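Local coordinates for EAL domain protein (Vibrio cholerae serotype O1, PDB 6IJ2), which probably hydrolyses the bacterial second messengers c-di-GMP and cGAMP as an EAL-domain cyclic dinucleotide phosphodiesterase, and is captured here with the product 5'-pGpG, at residues D72-A84 against C107-F120. The protein carries 1 engineered substitution. Sequence-based numbering, arbitrary orientation.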
loop_
_atom_site.group_PDB
_atom_site.type_symbol
_atom_site.label_atom_id
_atom_site.label_comp_id
_atom_site.label_asym_id
_atom_site.label_seq_id
_atom_site.Cartn_x
_atom_site.Cartn_y
_atom_site.Cartn_z
ATOM N N ASP A 72 -18.465 -0.431 -17.751
ATOM C CA ASP A 72 -17.876 0.818 -17.280
ATOM C C ASP A 72 -18.577 2.022 -17.901
ATOM O O ASP A 72 -18.991 2.950 -17.196
ATOM C CB ASP A 72 -16.384 0.833 -17.606
ATOM C CG ASP A 72 -15.666 1.992 -16.971
ATOM O OD1 ASP A 72 -15.686 2.086 -15.725
ATOM O OD2 ASP A 72 -15.076 2.804 -17.714
ATOM N N GLN A 73 -18.724 2.021 -19.226
ATOM C CA GLN A 73 -19.400 3.128 -19.895
ATOM C C GLN A 73 -20.835 3.281 -19.402
ATOM O O GLN A 73 -21.316 4.404 -19.217
ATOM C CB GLN A 73 -19.361 2.921 -21.410
ATOM C CG GLN A 73 -17.951 2.765 -21.950
ATOM C CD GLN A 73 -17.867 2.915 -23.456
ATOM O OE1 GLN A 73 -17.095 3.729 -23.964
ATOM N NE2 GLN A 73 -18.651 2.122 -24.180
ATOM N N MET A 74 -21.527 2.162 -19.170
ATOM C CA MET A 74 -22.898 2.223 -18.670
ATOM C C MET A 74 -22.963 2.848 -17.281
ATOM O O MET A 74 -23.845 3.673 -17.009
ATOM C CB MET A 74 -23.514 0.824 -18.658
ATOM C CG MET A 74 -24.040 0.369 -20.008
ATOM S SD MET A 74 -25.812 0.654 -20.192
ATOM C CE MET A 74 -26.474 -0.742 -19.281
ATOM N N CYS A 75 -22.048 2.461 -16.384
ATOM C CA CYS A 75 -22.009 3.069 -15.051
ATOM C C CYS A 75 -21.875 4.578 -15.133
ATOM O O CYS A 75 -22.494 5.310 -14.352
ATOM C CB CYS A 75 -20.847 2.514 -14.228
ATOM S SG CYS A 75 -21.104 0.908 -13.520
ATOM N N ARG A 76 -21.041 5.060 -16.051
ATOM C CA ARG A 76 -20.816 6.493 -16.158
ATOM C C ARG A 76 -22.068 7.213 -16.632
ATOM O O ARG A 76 -22.436 8.251 -16.077
ATOM C CB ARG A 76 -19.649 6.761 -17.100
ATOM C CG ARG A 76 -18.329 6.233 -16.542
ATOM C CD ARG A 76 -17.209 6.457 -17.513
ATOM N NE ARG A 76 -15.967 5.890 -17.018
ATOM C CZ ARG A 76 -14.765 6.286 -17.416
ATOM N NH1 ARG A 76 -14.659 7.263 -18.308
ATOM N NH2 ARG A 76 -13.676 5.716 -16.915
ATOM N N VAL A 77 -22.745 6.665 -17.641
ATOM C CA VAL A 77 -23.907 7.331 -18.214
ATOM C C VAL A 77 -25.078 7.323 -17.238
ATOM O O VAL A 77 -25.795 8.325 -17.100
ATOM C CB VAL A 77 -24.282 6.674 -19.554
ATOM C CG1 VAL A 77 -25.579 7.258 -20.074
ATOM C CG2 VAL A 77 -23.167 6.867 -20.570
ATOM N N LYS A 78 -25.307 6.195 -16.562
ATOM C CA LYS A 78 -26.405 6.115 -15.601
ATOM C C LYS A 78 -26.186 7.064 -14.431
ATOM O O LYS A 78 -27.135 7.702 -13.953
ATOM C CB LYS A 78 -26.556 4.684 -15.090
ATOM C CG LYS A 78 -27.067 3.698 -16.118
ATOM C CD LYS A 78 -27.026 2.287 -15.554
ATOM C CE LYS A 78 -27.637 1.284 -16.520
ATOM N NZ LYS A 78 -29.101 1.484 -16.699
ATOM N N ALA A 79 -24.944 7.157 -13.945
ATOM C CA ALA A 79 -24.641 8.047 -12.827
ATOM C C ALA A 79 -24.864 9.502 -13.213
ATOM O O ALA A 79 -25.464 10.275 -12.457
ATOM C CB ALA A 79 -23.199 7.845 -12.361
ATOM N N ILE A 80 -24.384 9.891 -14.394
ATOM C CA ILE A 80 -24.565 11.265 -14.854
ATOM C C ILE A 80 -26.040 11.558 -15.104
ATOM O O ILE A 80 -26.549 12.624 -14.731
ATOM C CB ILE A 80 -23.703 11.514 -16.107
ATOM C CG1 ILE A 80 -22.212 11.437 -15.754
ATOM C CG2 ILE A 80 -24.061 12.851 -16.776
ATOM C CD1 ILE A 80 -21.303 11.403 -16.960
ATOM N N ALA A 81 -26.761 10.611 -15.714
ATOM C CA ALA A 81 -28.171 10.842 -16.030
ATOM C C ALA A 81 -29.013 10.971 -14.767
ATOM O O ALA A 81 -29.888 11.844 -14.684
ATOM C CB ALA A 81 -28.705 9.714 -16.911
ATOM N N LEU A 82 -28.766 10.112 -13.773
ATOM C CA LEU A 82 -29.531 10.182 -12.532
ATOM C C LEU A 82 -29.192 11.437 -11.753
ATOM O O LEU A 82 -30.083 12.090 -11.203
ATOM C CB LEU A 82 -29.263 8.954 -11.663
ATOM C CG LEU A 82 -30.316 7.855 -11.592
ATOM C CD1 LEU A 82 -29.788 6.675 -10.762
ATOM C CD2 LEU A 82 -31.632 8.368 -11.028
ATOM N N ALA A 83 -27.901 11.761 -11.654
ATOM C CA ALA A 83 -27.503 12.959 -10.924
ATOM C C ALA A 83 -28.146 14.197 -11.524
ATOM O O ALA A 83 -28.617 15.082 -10.798
ATOM C CB ALA A 83 -25.980 13.086 -10.918
ATOM N N ALA A 84 -28.195 14.267 -12.856
ATOM C CA ALA A 84 -28.903 15.353 -13.516
ATOM C C ALA A 84 -30.387 15.307 -13.183
ATOM O O ALA A 84 -30.977 16.316 -12.774
ATOM C CB ALA A 84 -28.681 15.275 -15.027
ATOM N N CYS A 107 -11.539 5.948 -25.128
ATOM C CA CYS A 107 -12.968 5.718 -25.299
ATOM C C CYS A 107 -13.805 6.610 -24.375
ATOM O O CYS A 107 -14.900 6.217 -23.951
ATOM C CB CYS A 107 -13.295 4.245 -25.051
ATOM S SG CYS A 107 -13.790 3.384 -26.570
ATOM N N ILE A 108 -13.298 7.804 -24.048
ATOM C CA ILE A 108 -13.943 8.686 -23.094
ATOM C C ILE A 108 -14.926 9.651 -23.749
ATOM O O ILE A 108 -15.559 10.447 -23.042
ATOM C CB ILE A 108 -12.871 9.474 -22.317
ATOM C CG1 ILE A 108 -13.403 10.064 -21.007
ATOM C CG2 ILE A 108 -12.273 10.546 -23.202
ATOM C CD1 ILE A 108 -12.331 10.799 -20.247
ATOM N N ARG A 109 -15.081 9.613 -25.078
ATOM C CA ARG A 109 -16.090 10.454 -25.722
ATOM C C ARG A 109 -17.503 10.097 -25.264
ATOM O O ARG A 109 -18.371 10.975 -25.181
ATOM C CB ARG A 109 -15.961 10.348 -27.243
ATOM C CG ARG A 109 -14.795 11.150 -27.809
ATOM C CD ARG A 109 -15.253 12.048 -28.948
ATOM N NE ARG A 109 -15.742 11.279 -30.089
ATOM C CZ ARG A 109 -14.976 10.866 -31.094
ATOM N NH1 ARG A 109 -13.679 11.146 -31.102
ATOM N NH2 ARG A 109 -15.505 10.170 -32.091
ATOM N N THR A 110 -17.746 8.825 -24.941
ATOM C CA THR A 110 -19.051 8.445 -24.411
ATOM C C THR A 110 -19.334 9.146 -23.093
ATOM O O THR A 110 -20.488 9.482 -22.805
ATOM C CB THR A 110 -19.138 6.927 -24.240
ATOM O OG1 THR A 110 -17.930 6.439 -23.646
ATOM C CG2 THR A 110 -19.346 6.247 -25.577
ATOM N N THR A 111 -18.294 9.392 -22.292
ATOM C CA THR A 111 -18.448 10.163 -21.064
ATOM C C THR A 111 -18.700 11.635 -21.379
ATOM O O THR A 111 -19.644 12.241 -20.860
ATOM C CB THR A 111 -17.203 9.995 -20.187
ATOM O OG1 THR A 111 -17.043 8.614 -19.844
ATOM C CG2 THR A 111 -17.303 10.823 -18.906
ATOM N N LEU A 112 -17.862 12.221 -22.239
ATOM C CA LEU A 112 -18.015 13.629 -22.590
ATOM C C LEU A 112 -19.383 13.901 -23.195
ATOM O O LEU A 112 -20.022 14.909 -22.871
ATOM C CB LEU A 112 -16.917 14.050 -23.566
ATOM C CG LEU A 112 -15.474 13.765 -23.153
ATOM C CD1 LEU A 112 -14.530 14.132 -24.290
ATOM C CD2 LEU A 112 -15.114 14.515 -21.882
ATOM N N GLU A 113 -19.851 13.006 -24.068
ATOM C CA GLU A 113 -21.151 13.193 -24.699
ATOM C C GLU A 113 -22.279 13.074 -23.685
ATOM O O GLU A 113 -23.268 13.814 -23.758
ATOM C CB GLU A 113 -21.334 12.183 -25.833
ATOM C CG GLU A 113 -20.370 12.389 -26.989
ATOM C CD GLU A 113 -20.555 11.373 -28.102
ATOM O OE1 GLU A 113 -20.189 11.687 -29.254
ATOM O OE2 GLU A 113 -21.065 10.265 -27.829
ATOM N N ALA A 114 -22.152 12.154 -22.729
ATOM C CA ALA A 114 -23.164 12.037 -21.685
ATOM C C ALA A 114 -23.235 13.314 -20.854
ATOM O O ALA A 114 -24.324 13.843 -20.601
ATOM C CB ALA A 114 -22.869 10.827 -20.801
ATOM N N ALA A 115 -22.080 13.833 -20.439
ATOM C CA ALA A 115 -22.057 15.065 -19.656
ATOM C C ALA A 115 -22.733 16.207 -20.410
ATOM O O ALA A 115 -23.553 16.941 -19.844
ATOM C CB ALA A 115 -20.620 15.433 -19.300
ATOM N N LYS A 116 -22.410 16.361 -21.696
ATOM C CA LYS A 116 -22.978 17.462 -22.470
ATOM C C LYS A 116 -24.488 17.313 -22.616
ATOM O O LYS A 116 -25.234 18.280 -22.430
ATOM C CB LYS A 116 -22.323 17.554 -23.848
ATOM C CG LYS A 116 -22.973 18.607 -24.761
ATOM C CD LYS A 116 -22.850 20.021 -24.186
ATOM C CE LYS A 116 -24.208 20.718 -24.028
ATOM N NZ LYS A 116 -24.919 20.994 -25.317
ATOM N N ARG A 117 -24.954 16.107 -22.953
ATOM C CA ARG A 117 -26.387 15.867 -23.085
ATOM C C ARG A 117 -27.150 16.299 -21.837
ATOM O O ARG A 117 -28.223 16.905 -21.932
ATOM C CB ARG A 117 -26.645 14.388 -23.379
ATOM C CG ARG A 117 -28.121 14.006 -23.357
ATOM C CD ARG A 117 -28.365 12.627 -23.952
ATOM N NE ARG A 117 -27.705 11.563 -23.200
ATOM C CZ ARG A 117 -27.881 10.266 -23.435
ATOM N NH1 ARG A 117 -28.703 9.873 -24.402
ATOM N NH2 ARG A 117 -27.240 9.361 -22.706
ATOM N N TYR A 118 -26.606 16.006 -20.661
ATOM C CA TYR A 118 -27.259 16.313 -19.398
ATOM C C TYR A 118 -26.782 17.627 -18.801
ATOM O O TYR A 118 -27.123 17.935 -17.654
ATOM C CB TYR A 118 -27.045 15.156 -18.414
ATOM C CG TYR A 118 -27.718 13.891 -18.899
ATOM C CD1 TYR A 118 -29.100 13.770 -18.863
ATOM C CD2 TYR A 118 -26.980 12.839 -19.427
ATOM C CE1 TYR A 118 -29.731 12.635 -19.321
ATOM C CE2 TYR A 118 -27.607 11.695 -19.891
ATOM C CZ TYR A 118 -28.985 11.602 -19.833
ATOM O OH TYR A 118 -29.632 10.473 -20.286
ATOM N N GLN A 119 -25.994 18.401 -19.555
ATOM C CA GLN A 119 -25.567 19.742 -19.150
ATOM C C GLN A 119 -24.852 19.720 -17.801
ATOM O O GLN A 119 -25.034 20.605 -16.962
ATOM C CB GLN A 119 -26.763 20.702 -19.146
ATOM C CG GLN A 119 -27.510 20.673 -20.461
ATOM C CD GLN A 119 -28.893 21.296 -20.387
ATOM O OE1 GLN A 119 -29.406 21.595 -19.308
ATOM N NE2 GLN A 119 -29.509 21.476 -21.541
ATOM N N PHE A 120 -24.016 18.698 -17.599
ATOM C CA PHE A 120 -23.261 18.506 -16.370
ATOM C C PHE A 120 -21.793 18.784 -16.656
ATOM O O PHE A 120 -21.187 18.063 -17.463
ATOM C CB PHE A 120 -23.445 17.077 -15.853
ATOM C CG PHE A 120 -23.200 16.919 -14.371
ATOM C CD1 PHE A 120 -21.918 16.726 -13.874
ATOM C CD2 PHE A 120 -24.263 16.927 -13.480
ATOM C CE1 PHE A 120 -21.701 16.586 -12.515
ATOM C CE2 PHE A 120 -24.054 16.783 -12.128
ATOM C CZ PHE A 120 -22.764 16.596 -11.643
#
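Two neighbouring outer helices of the EAL-domain barrel meet here: residues 72-84, part of helix 68-85, and helix 109-117 run nearly parallel (12° between these segments) with their axes 9.5 Å apart, and V77 CG2 packs on A114 CB (4.0 Å) where the CA atoms of the two segments come nearest each other. At the N-terminal end R76 reaches across, its chain extended from CG to NE, and NH1 donates an almost straight hydrogen bond to T111 OG1 (3.1 Å, 168°), with the hydroxyl oxygen in the guanidinium plane. NE of the same group makes a salt bridge to D72 OD2 (3.3 Å), while NH2 hydrogen-bonds to the Y148 hydroxyl and F96 adds a cation-pi contact; together these fix the rotation of the buried guanidinium. As in the TIM-barrel-like fold of EAL domains, both helices cover the parallel strands: I80 meets L92 of strand 91-96 and I125 of strand 125-129, and T111 meets F127. I80 CD1 packs on A114 CB, and CG2, anti to the backbone N, on Y118 CD2 (3.9 Å). Further along, the Y118 ring lies flat over A81, whose CA sits 3.9 Å from the ring centroid in a CH-pi contact, with CB beneath CZ at 3.5 Å; R117 CG covers the opposite face. Y118 CB also touches A84 CB (3.8 Å). A Schellman motif with Q119 at C-prime ends helix 109-117, and F120 follows, its CE2 meeting A83 CB.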